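Local coordinates for arginine decarboxylase (Campylobacter jejuni subsp. jejuni, PDB 3NZP), which probably catalyses the pyridoxal-phosphate-dependent decarboxylation of arginine to agmatine, a step in polyamine and spermidine biosynthesis, at residues N61-F66 against G78-Y83; K246-A251 against N297-I302; I269-G274 against I317-G322. All blocks are in the same frame, centred on the assembly; numbering follows the deposited sequence.

How the interactions relate
All three contacts belong to the TIM barrel that carries pyridoxal phosphate. Interaction 3 pairs the last two barrel strands and reaches the cofactor itself, while interaction 1 sets a helix on the outside of that wall and interaction 2 packs two of its outer helices together. Strand 79-84 of interaction 1 closes the barrel by pairing with strand 316-319 of interaction 3: Asn-80 N lies 2.8 Å from Ile-317 O, a probable hydrogen bond, and the two contacts are centred about 9 Å apart. Val-299 of interaction 2 joins all three, with CB 3.9 Å from Phe-66 CE1 and CG2 3.6 Å from Leu-271 CD1. Its side chain is about 13 Å from the cofactor, that of Ile-62 about 9 Å.

Interaction 1: residues N61-F66 against G78-Y83; sequences NIYGNF and GFNAVY
Tyr-63 OH takes a hydrogen bond from the backbone N of Ala-81, 2.8 Å long and fairly straight at 158°, which ties the tip of a helix side chain to the strand. The methyl CB of Ala-81 adds an apolar touch, 3.4 Å from CE1 of the same phenol ring. CE1 of Phe-79 stands over one face of the Tyr-63 ring, shifted toward its rim, in an edge-to-face pair with centroids 4.9 Å apart and planes at 80°. The 61-66 part of helix 52-72 runs roughly antiparallel to 79-83, in the first strand of the TIM barrel, and lies against its outer surface. Phe-79 is the hub of an aromatic cluster here: chi1 of 166° sets its CG anti to the backbone N, and the ring turns its edge to Tyr-63 and a face to Phe-66. Phe-66 makes an offset stack with it, centroids 4.5 Å apart, and lays its own CB over the centre of the Phe-79 ring as a CH-pi contact. At the rim of that ring, Phe-79 CZ meets Ile-62 CG2 at 3.7 Å, the two side chains crossing at about a right angle. Beyond the contact, Tyr-104 packs on the Tyr-63 ring, while Asn-80 ND2 bonds to Asn-105 O.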
loop_
_atom_site.group_PDB
_atom_site.type_symbol
_atom_site.label_atom_id
_atom_site.label_comp_id
_atom_site.label_asym_id
_atom_site.label_seq_id
_atom_site.Cartn_x
_atom_site.Cartn_y
_atom_site.Cartn_z
ATOM N N ASN B 61 23.853 -14.782 12.341
ATOM C CA ASN B 61 23.495 -15.886 11.485
ATOM C C ASN B 61 24.041 -15.604 10.077
ATOM O O ASN B 61 24.540 -16.503 9.414
ATOM C CB ASN B 61 21.983 -16.050 11.501
ATOM C CG ASN B 61 21.533 -17.320 10.833
ATOM O OD1 ASN B 61 22.150 -18.374 10.990
ATOM N ND2 ASN B 61 20.436 -17.234 10.085
ATOM N N ILE B 62 23.973 -14.351 9.638
ATOM C CA ILE B 62 24.491 -13.978 8.325
ATOM C C ILE B 62 26.013 -14.086 8.349
ATOM O O ILE B 62 26.600 -14.839 7.568
ATOM C CB ILE B 62 24.084 -12.535 7.938
ATOM C CG1 ILE B 62 22.572 -12.470 7.722
ATOM C CG2 ILE B 62 24.779 -12.099 6.657
ATOM C CD1 ILE B 62 22.072 -11.099 7.387
ATOM N N TYR B 63 26.655 -13.347 9.247
ATOM C CA TYR B 63 28.108 -13.410 9.352
ATOM C C TYR B 63 28.570 -14.850 9.600
ATOM O O TYR B 63 29.587 -15.292 9.058
ATOM C CB TYR B 63 28.593 -12.489 10.467
ATOM C CG TYR B 63 28.693 -11.068 10.007
ATOM C CD1 TYR B 63 27.580 -10.232 9.975
ATOM C CD2 TYR B 63 29.902 -10.574 9.540
ATOM C CE1 TYR B 63 27.678 -8.928 9.484
ATOM C CE2 TYR B 63 30.012 -9.287 9.049
ATOM C CZ TYR B 63 28.902 -8.470 9.023
ATOM O OH TYR B 63 29.060 -7.201 8.518
ATOM N N GLY B 64 27.798 -15.577 10.405
ATOM C CA GLY B 64 28.123 -16.957 10.705
ATOM C C GLY B 64 28.269 -17.810 9.459
ATOM O O GLY B 64 29.292 -18.458 9.260
ATOM N N ASN B 65 27.253 -17.800 8.605
ATOM C CA ASN B 65 27.299 -18.591 7.390
ATOM C C ASN B 65 28.354 -18.149 6.395
ATOM O O ASN B 65 29.058 -18.976 5.828
ATOM C CB ASN B 65 25.948 -18.583 6.696
ATOM C CG ASN B 65 24.979 -19.519 7.337
ATOM O OD1 ASN B 65 24.447 -19.233 8.402
ATOM N ND2 ASN B 65 24.757 -20.672 6.706
ATOM N N PHE B 66 28.457 -16.849 6.167
ATOM C CA PHE B 66 29.431 -16.374 5.211
ATOM C C PHE B 66 30.846 -16.633 5.692
ATOM O O PHE B 66 31.758 -16.809 4.883
ATOM C CB PHE B 66 29.212 -14.885 4.889
ATOM C CG PHE B 66 28.380 -14.662 3.660
ATOM C CD1 PHE B 66 28.957 -14.719 2.403
ATOM C CD2 PHE B 66 27.007 -14.472 3.757
ATOM C CE1 PHE B 66 28.180 -14.598 1.250
ATOM C CE2 PHE B 66 26.216 -14.348 2.616
ATOM C CZ PHE B 66 26.801 -14.412 1.357
ATOM N N GLY B 78 37.413 -10.476 2.028
ATOM C CA GLY B 78 36.640 -10.278 3.234
ATOM C C GLY B 78 35.153 -10.200 2.954
ATOM O O GLY B 78 34.726 -10.169 1.792
ATOM N N PHE B 79 34.370 -10.162 4.031
ATOM C CA PHE B 79 32.917 -10.083 3.952
ATOM C C PHE B 79 32.362 -8.977 4.816
ATOM O O PHE B 79 32.865 -8.715 5.904
ATOM C CB PHE B 79 32.289 -11.398 4.388
ATOM C CG PHE B 79 30.817 -11.309 4.645
ATOM C CD1 PHE B 79 30.332 -11.082 5.930
ATOM C CD2 PHE B 79 29.914 -11.457 3.602
ATOM C CE1 PHE B 79 28.960 -11.008 6.172
ATOM C CE2 PHE B 79 28.543 -11.383 3.828
ATOM C CZ PHE B 79 28.063 -11.161 5.118
ATOM N N ASN B 80 31.307 -8.334 4.331
ATOM C CA ASN B 80 30.666 -7.254 5.064
ATOM C C ASN B 80 29.185 -7.168 4.729
ATOM O O ASN B 80 28.783 -7.286 3.564
ATOM C CB ASN B 80 31.343 -5.927 4.743
ATOM C CG ASN B 80 31.687 -5.145 5.989
ATOM O OD1 ASN B 80 32.852 -5.105 6.402
ATOM N ND2 ASN B 80 30.670 -4.535 6.616
ATOM N N ALA B 81 28.382 -6.953 5.767
ATOM C CA ALA B 81 26.931 -6.836 5.631
ATOM C C ALA B 81 26.465 -5.391 5.779
ATOM O O ALA B 81 26.981 -4.637 6.601
ATOM C CB ALA B 81 26.248 -7.696 6.678
ATOM N N VAL B 82 25.488 -5.008 4.974
ATOM C CA VAL B 82 24.958 -3.663 5.055
ATOM C C VAL B 82 23.434 -3.724 5.163
ATOM O O VAL B 82 22.795 -4.587 4.552
ATOM C CB VAL B 82 25.348 -2.844 3.819
ATOM C CG1 VAL B 82 24.925 -1.403 4.007
ATOM C CG2 VAL B 82 26.846 -2.918 3.609
ATOM N N TYR B 83 22.853 -2.822 5.953
ATOM C CA TYR B 83 21.402 -2.809 6.131
ATOM C C TYR B 83 20.667 -1.706 5.393
ATOM O O TYR B 83 20.755 -0.534 5.739
ATOM C CB TYR B 83 21.014 -2.713 7.601
ATOM C CG TYR B 83 19.516 -2.532 7.784
ATOM C CD1 TYR B 83 18.983 -1.320 8.222
ATOM C CD2 TYR B 83 18.627 -3.571 7.504
ATOM C CE1 TYR B 83 17.604 -1.148 8.378
ATOM C CE2 TYR B 83 17.247 -3.404 7.658
ATOM C CZ TYR B 83 16.746 -2.191 8.096
ATOM O OH TYR B 83 15.392 -2.015 8.257
#

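Interaction 2: residues K246-A251 against N297-I302; sequences KALNEA and NDVVFI
The one flat group meeting its partner here is the carboxamide of Asn-249: Ile-302 CG2 lies 3.9 Å from its CG, the two side chains crossing at about a right angle. The interface is otherwise aliphatic, and no hydrogen bond joins the two segments. Leu-248 carries most of it. Its CG is anti to the backbone N (chi1 -174°), on a side chain that leaves its helix toward the neighbouring one. CD2 lies between Val-299 and Ile-302. That methyl is 3.9 Å from Val-299 CG1 and 3.8 Å from Ile-302 CB, and it also touches the backbone of the facing helix at Val-299 CA. Ile-302 meets both residues of the first helix: its CB lies nearest Leu-248 CD2, its CG2 nearest the Asn-249 side chain. On the inner side, Leu-248 and Val-299 both rest on Leu-271 of strand 268-272, and Phe-66 of helix 52-72 packs on Val-299 as well. The second subunit also comes close: Asp-393 of that subunit packs on Asn-249 and Glu-250, and Arg-402 of the same subunit forms a salt bridge with Glu-250. The axes of 246-251 and 297-302 run in the same general direction, 25° apart and 10.0 Å at closest approach, as expected of consecutive helices on the outside of a TIM barrel, here the two that flank strand 268-272 in the chain.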
loop_
_atom_site.group_PDB
_atom_site.type_symbol
_atom_site.label_atom_id
_atom_site.label_comp_id
_atom_site.label_asym_id
_atom_site.label_seq_id
_atom_site.Cartn_x
_atom_site.Cartn_y
_atom_site.Cartn_z
ATOM N N LYS B 246 23.658 -16.643 -11.709
ATOM C CA LYS B 246 23.854 -16.129 -13.050
ATOM C C LYS B 246 24.370 -14.697 -12.952
ATOM O O LYS B 246 25.249 -14.287 -13.709
ATOM C CB LYS B 246 22.537 -16.158 -13.817
ATOM C CG LYS B 246 22.291 -17.450 -14.572
ATOM C CD LYS B 246 22.937 -17.425 -15.967
ATOM C CE LYS B 246 22.516 -16.183 -16.809
ATOM N NZ LYS B 246 21.035 -15.956 -17.015
ATOM N N ALA B 247 23.815 -13.956 -11.995
ATOM C CA ALA B 247 24.175 -12.565 -11.759
ATOM C C ALA B 247 25.590 -12.429 -11.229
ATOM O O ALA B 247 26.407 -11.698 -11.771
ATOM C CB ALA B 247 23.205 -11.945 -10.767
ATOM N N LEU B 248 25.862 -13.139 -10.147
ATOM C CA LEU B 248 27.156 -13.084 -9.524
ATOM C C LEU B 248 28.256 -13.369 -10.537
ATOM O O LEU B 248 29.270 -12.669 -10.578
ATOM C CB LEU B 248 27.203 -14.075 -8.372
ATOM C CG LEU B 248 28.471 -14.044 -7.524
ATOM C CD1 LEU B 248 28.762 -12.621 -7.035
ATOM C CD2 LEU B 248 28.296 -15.006 -6.356
ATOM N N ASN B 249 28.043 -14.378 -11.373
ATOM C CA ASN B 249 29.020 -14.751 -12.394
ATOM C C ASN B 249 29.324 -13.598 -13.355
ATOM O O ASN B 249 30.481 -13.244 -13.576
ATOM C CB ASN B 249 28.502 -15.946 -13.177
ATOM C CG ASN B 249 29.549 -16.991 -13.361
ATOM O OD1 ASN B 249 30.565 -16.750 -14.002
ATOM N ND2 ASN B 249 29.321 -18.168 -12.788
ATOM N N GLU B 250 28.277 -13.024 -13.931
ATOM C CA GLU B 250 28.431 -11.917 -14.859
ATOM C C GLU B 250 29.146 -10.764 -14.171
ATOM O O GLU B 250 30.106 -10.218 -14.704
ATOM C CB GLU B 250 27.065 -11.448 -15.342
ATOM C CG GLU B 250 27.127 -10.349 -16.357
ATOM C CD GLU B 250 25.754 -9.866 -16.775
ATOM O OE1 GLU B 250 24.866 -10.721 -17.001
ATOM O OE2 GLU B 250 25.572 -8.635 -16.892
ATOM N N ALA B 251 28.681 -10.401 -12.977
ATOM C CA ALA B 251 29.277 -9.308 -12.221
ATOM C C ALA B 251 30.740 -9.600 -11.890
ATOM O O ALA B 251 31.596 -8.716 -11.980
ATOM C CB ALA B 251 28.481 -9.060 -10.947
ATOM N N ASN B 297 27.834 -20.322 0.264
ATOM C CA ASN B 297 28.790 -21.165 -0.444
ATOM C C ASN B 297 28.843 -20.786 -1.919
ATOM O O ASN B 297 29.923 -20.633 -2.490
ATOM C CB ASN B 297 28.435 -22.647 -0.312
ATOM C CG ASN B 297 28.618 -23.164 1.091
ATOM O OD1 ASN B 297 29.507 -22.723 1.815
ATOM N ND2 ASN B 297 27.785 -24.118 1.481
ATOM N N ASP B 298 27.675 -20.617 -2.532
ATOM C CA ASP B 298 27.627 -20.243 -3.936
ATOM C C ASP B 298 28.370 -18.936 -4.194
ATOM O O ASP B 298 29.152 -18.842 -5.137
ATOM C CB ASP B 298 26.183 -20.146 -4.412
ATOM C CG ASP B 298 25.554 -21.504 -4.595
ATOM O OD1 ASP B 298 24.320 -21.592 -4.816
ATOM O OD2 ASP B 298 26.300 -22.496 -4.520
ATOM N N VAL B 299 28.141 -17.927 -3.360
ATOM C CA VAL B 299 28.815 -16.648 -3.557
ATOM C C VAL B 299 30.319 -16.801 -3.482
ATOM O O VAL B 299 31.041 -16.398 -4.395
ATOM C CB VAL B 299 28.366 -15.584 -2.516
ATOM C CG1 VAL B 299 29.191 -14.304 -2.663
ATOM C CG2 VAL B 299 26.893 -15.271 -2.703
ATOM N N VAL B 300 30.795 -17.406 -2.403
ATOM C CA VAL B 300 32.226 -17.584 -2.221
ATOM C C VAL B 300 32.858 -18.428 -3.316
ATOM O O VAL B 300 33.970 -18.153 -3.761
ATOM C CB VAL B 300 32.519 -18.234 -0.882
ATOM C CG1 VAL B 300 34.010 -18.444 -0.738
ATOM C CG2 VAL B 300 31.994 -17.363 0.227
ATOM N N PHE B 301 32.150 -19.460 -3.748
ATOM C CA PHE B 301 32.682 -20.332 -4.782
ATOM C C PHE B 301 32.769 -19.626 -6.130
ATOM O O PHE B 301 33.847 -19.532 -6.707
ATOM C CB PHE B 301 31.820 -21.583 -4.881
ATOM C CG PHE B 301 32.331 -22.609 -5.846
ATOM C CD1 PHE B 301 31.977 -22.557 -7.192
ATOM C CD2 PHE B 301 33.116 -23.667 -5.400
ATOM C CE1 PHE B 301 32.387 -23.554 -8.077
ATOM C CE2 PHE B 301 33.531 -24.665 -6.275
ATOM C CZ PHE B 301 33.164 -24.611 -7.617
ATOM N N ILE B 302 31.642 -19.121 -6.620
ATOM C CA ILE B 302 31.621 -18.432 -7.905
ATOM C C ILE B 302 32.728 -17.391 -8.004
ATOM O O ILE B 302 33.437 -17.307 -9.010
ATOM C CB ILE B 302 30.287 -17.697 -8.144
ATOM C CG1 ILE B 302 29.102 -18.660 -8.008
ATOM C CG2 ILE B 302 30.298 -17.061 -9.536
ATOM C CD1 ILE B 302 29.068 -19.745 -9.063
#

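Interaction 3: residues I269-G274 against I317-G322; sequences INLGGG and IFIESG. With PLP (pyridoxal-5'-phosphate), chain E.
Asn-270 CG stands anti to its backbone N (chi1 -166°), while Glu-320 turns CG anti to its carbonyl carbon (chi1 -51°) and then runs extended to CD. The two side chains cross at about a right angle, with amide and carboxylate planes 83° apart. Asn-270 ND2 donates to Glu-320 OE2 over 2.8 Å, reaching the oxygen from above the carboxylate plane. The other end of the amide is held too: Asn-270 OD1 accepts from Gly-272 N in an Asx turn, in the carbonyl plane. Thr-130 OG1 bonds to the same OE2; OE1 lies 2.9 Å from N1 of PLP, the carboxylate-to-pyridine placement familiar from this decarboxylase family, and has a weak hydrogen bond to His-231 NE2. Behind this site lie strands 268-272 and 316-319, the seventh and eighth of the TIM barrel, in parallel register. Phe-318 N bonds to Ile-269 O at 2.9 Å, and Leu-271 N answers to Phe-318 O at 2.7 Å. Asn-270 and Phe-318 face the barrel interior, whereas Ile-269 and Ile-317 point to the opposite face; on the helix-covered outside, Leu-271 CD1 packs 3.9 Å from Ile-319 CG2. Past the bridges the pairing continues as Glu-320 N to Gly-272 O, 2.8 Å. The loops that follow the two strands each give a backbone N to the phosphate: Gly-274 N donates to O1P at 3.0 Å, and Gly-322 N to O2P over a distance modelled doubtfully short. Ser-236 OG, Arg-323 N and Tyr-519 OH also bond to PLP.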
loop_
_atom_site.group_PDB
_atom_site.type_symbol
_atom_site.label_atom_id
_atom_site.label_comp_id
_atom_site.label_asym_id
_atom_site.label_seq_id
_atom_site.Cartn_x
_atom_site.Cartn_y
_atom_site.Cartn_z
ATOM N N ILE B 269 32.672 -6.312 -4.270
ATOM C CA ILE B 269 31.483 -6.496 -5.070
ATOM C C ILE B 269 30.294 -6.489 -4.113
ATOM O O ILE B 269 30.279 -7.201 -3.101
ATOM C CB ILE B 269 31.523 -7.818 -5.861
ATOM C CG1 ILE B 269 32.604 -7.763 -6.938
ATOM C CG2 ILE B 269 30.201 -8.048 -6.539
ATOM C CD1 ILE B 269 32.674 -9.011 -7.803
ATOM N N ASN B 270 29.310 -5.653 -4.426
ATOM C CA ASN B 270 28.114 -5.543 -3.600
ATOM C C ASN B 270 26.992 -6.288 -4.308
ATOM O O ASN B 270 26.511 -5.834 -5.351
ATOM C CB ASN B 270 27.742 -4.069 -3.435
ATOM C CG ASN B 270 26.722 -3.843 -2.339
ATOM O OD1 ASN B 270 25.689 -4.530 -2.281
ATOM N ND2 ASN B 270 26.991 -2.874 -1.468
ATOM N N LEU B 271 26.581 -7.426 -3.745
ATOM C CA LEU B 271 25.510 -8.250 -4.328
ATOM C C LEU B 271 24.129 -7.654 -4.133
ATOM O O LEU B 271 23.167 -8.085 -4.765
ATOM C CB LEU B 271 25.497 -9.631 -3.694
ATOM C CG LEU B 271 26.849 -10.301 -3.635
ATOM C CD1 LEU B 271 26.697 -11.656 -2.976
ATOM C CD2 LEU B 271 27.393 -10.426 -5.048
ATOM N N GLY B 272 24.031 -6.684 -3.234
ATOM C CA GLY B 272 22.750 -6.076 -2.977
ATOM C C GLY B 272 21.866 -6.971 -2.128
ATOM O O GLY B 272 22.349 -7.803 -1.349
ATOM N N GLY B 273 20.556 -6.804 -2.273
ATOM C CA GLY B 273 19.634 -7.617 -1.500
ATOM C C GLY B 273 19.205 -8.837 -2.271
ATOM O O GLY B 273 19.859 -9.224 -3.245
ATOM N N GLY B 274 18.110 -9.454 -1.841
ATOM C CA GLY B 274 17.619 -10.630 -2.547
ATOM C C GLY B 274 17.526 -11.905 -1.731
ATOM O O GLY B 274 16.733 -12.784 -2.055
ATOM N N ILE B 317 33.382 -9.392 -0.307
ATOM C CA ILE B 317 31.960 -9.615 -0.461
ATOM C C ILE B 317 31.130 -8.628 0.343
ATOM O O ILE B 317 31.363 -8.448 1.530
ATOM C CB ILE B 317 31.602 -11.034 -0.037
ATOM C CG1 ILE B 317 32.367 -12.037 -0.900
ATOM C CG2 ILE B 317 30.102 -11.227 -0.125
ATOM C CD1 ILE B 317 32.211 -13.465 -0.473
ATOM N N PHE B 318 30.167 -7.987 -0.316
ATOM C CA PHE B 318 29.260 -7.039 0.337
ATOM C C PHE B 318 27.815 -7.396 0.006
ATOM O O PHE B 318 27.442 -7.420 -1.172
ATOM C CB PHE B 318 29.507 -5.618 -0.160
ATOM C CG PHE B 318 30.452 -4.828 0.681
ATOM C CD1 PHE B 318 31.808 -5.118 0.681
ATOM C CD2 PHE B 318 29.991 -3.792 1.482
ATOM C CE1 PHE B 318 32.691 -4.379 1.463
ATOM C CE2 PHE B 318 30.868 -3.053 2.267
ATOM C CZ PHE B 318 32.217 -3.351 2.258
ATOM N N ILE B 319 27.002 -7.677 1.024
ATOM C CA ILE B 319 25.591 -7.987 0.779
ATOM C C ILE B 319 24.712 -6.956 1.484
ATOM O O ILE B 319 25.068 -6.454 2.552
ATOM C CB ILE B 319 25.179 -9.377 1.289
ATOM C CG1 ILE B 319 25.277 -9.428 2.801
ATOM C CG2 ILE B 319 26.063 -10.451 0.718
ATOM C CD1 ILE B 319 24.669 -10.655 3.375
ATOM N N GLU B 320 23.576 -6.618 0.880
ATOM C CA GLU B 320 22.664 -5.644 1.476
ATOM C C GLU B 320 21.295 -6.297 1.719
ATOM O O GLU B 320 20.256 -5.773 1.326
ATOM C CB GLU B 320 22.523 -4.412 0.571
ATOM C CG GLU B 320 23.853 -3.804 0.123
ATOM C CD GLU B 320 23.690 -2.556 -0.761
ATOM O OE1 GLU B 320 22.703 -2.477 -1.522
ATOM O OE2 GLU B 320 24.564 -1.657 -0.704
ATOM N N SER B 321 21.319 -7.453 2.376
ATOM C CA SER B 321 20.117 -8.203 2.691
ATOM C C SER B 321 19.441 -7.577 3.890
ATOM O O SER B 321 19.922 -7.695 5.019
ATOM C CB SER B 321 20.480 -9.644 3.019
ATOM O OG SER B 321 21.295 -10.183 1.995
ATOM N N GLY B 322 18.329 -6.899 3.649
ATOM C CA GLY B 322 17.617 -6.274 4.740
ATOM C C GLY B 322 16.462 -7.135 5.208
ATOM O O GLY B 322 16.306 -7.395 6.398
HETATM N N1 PLP E . 19.919 -3.122 -1.977
HETATM C C2 PLP E . 19.401 -2.126 -2.704
HETATM C C2A PLP E . 20.313 -1.307 -3.577
HETATM C C3 PLP E . 18.007 -1.834 -2.631
HETATM O O3 PLP E . 17.470 -0.808 -3.370
HETATM C C4 PLP E . 17.168 -2.669 -1.775
HETATM C C4A PLP E . 15.715 -2.426 -1.665
HETATM C C5 PLP E . 17.807 -3.726 -1.020
HETATM C C6 PLP E . 19.189 -3.913 -1.169
HETATM C C5A PLP E . 17.011 -4.646 -0.083
HETATM O O4P PLP E . 16.785 -5.937 -0.679
HETATM P P PLP E . 15.958 -6.846 0.380
HETATM O O1P PLP E . 15.970 -8.243 -0.094
HETATM O O2P PLP E . 16.621 -6.791 1.836
HETATM O O3P PLP E . 14.443 -6.342 0.467
#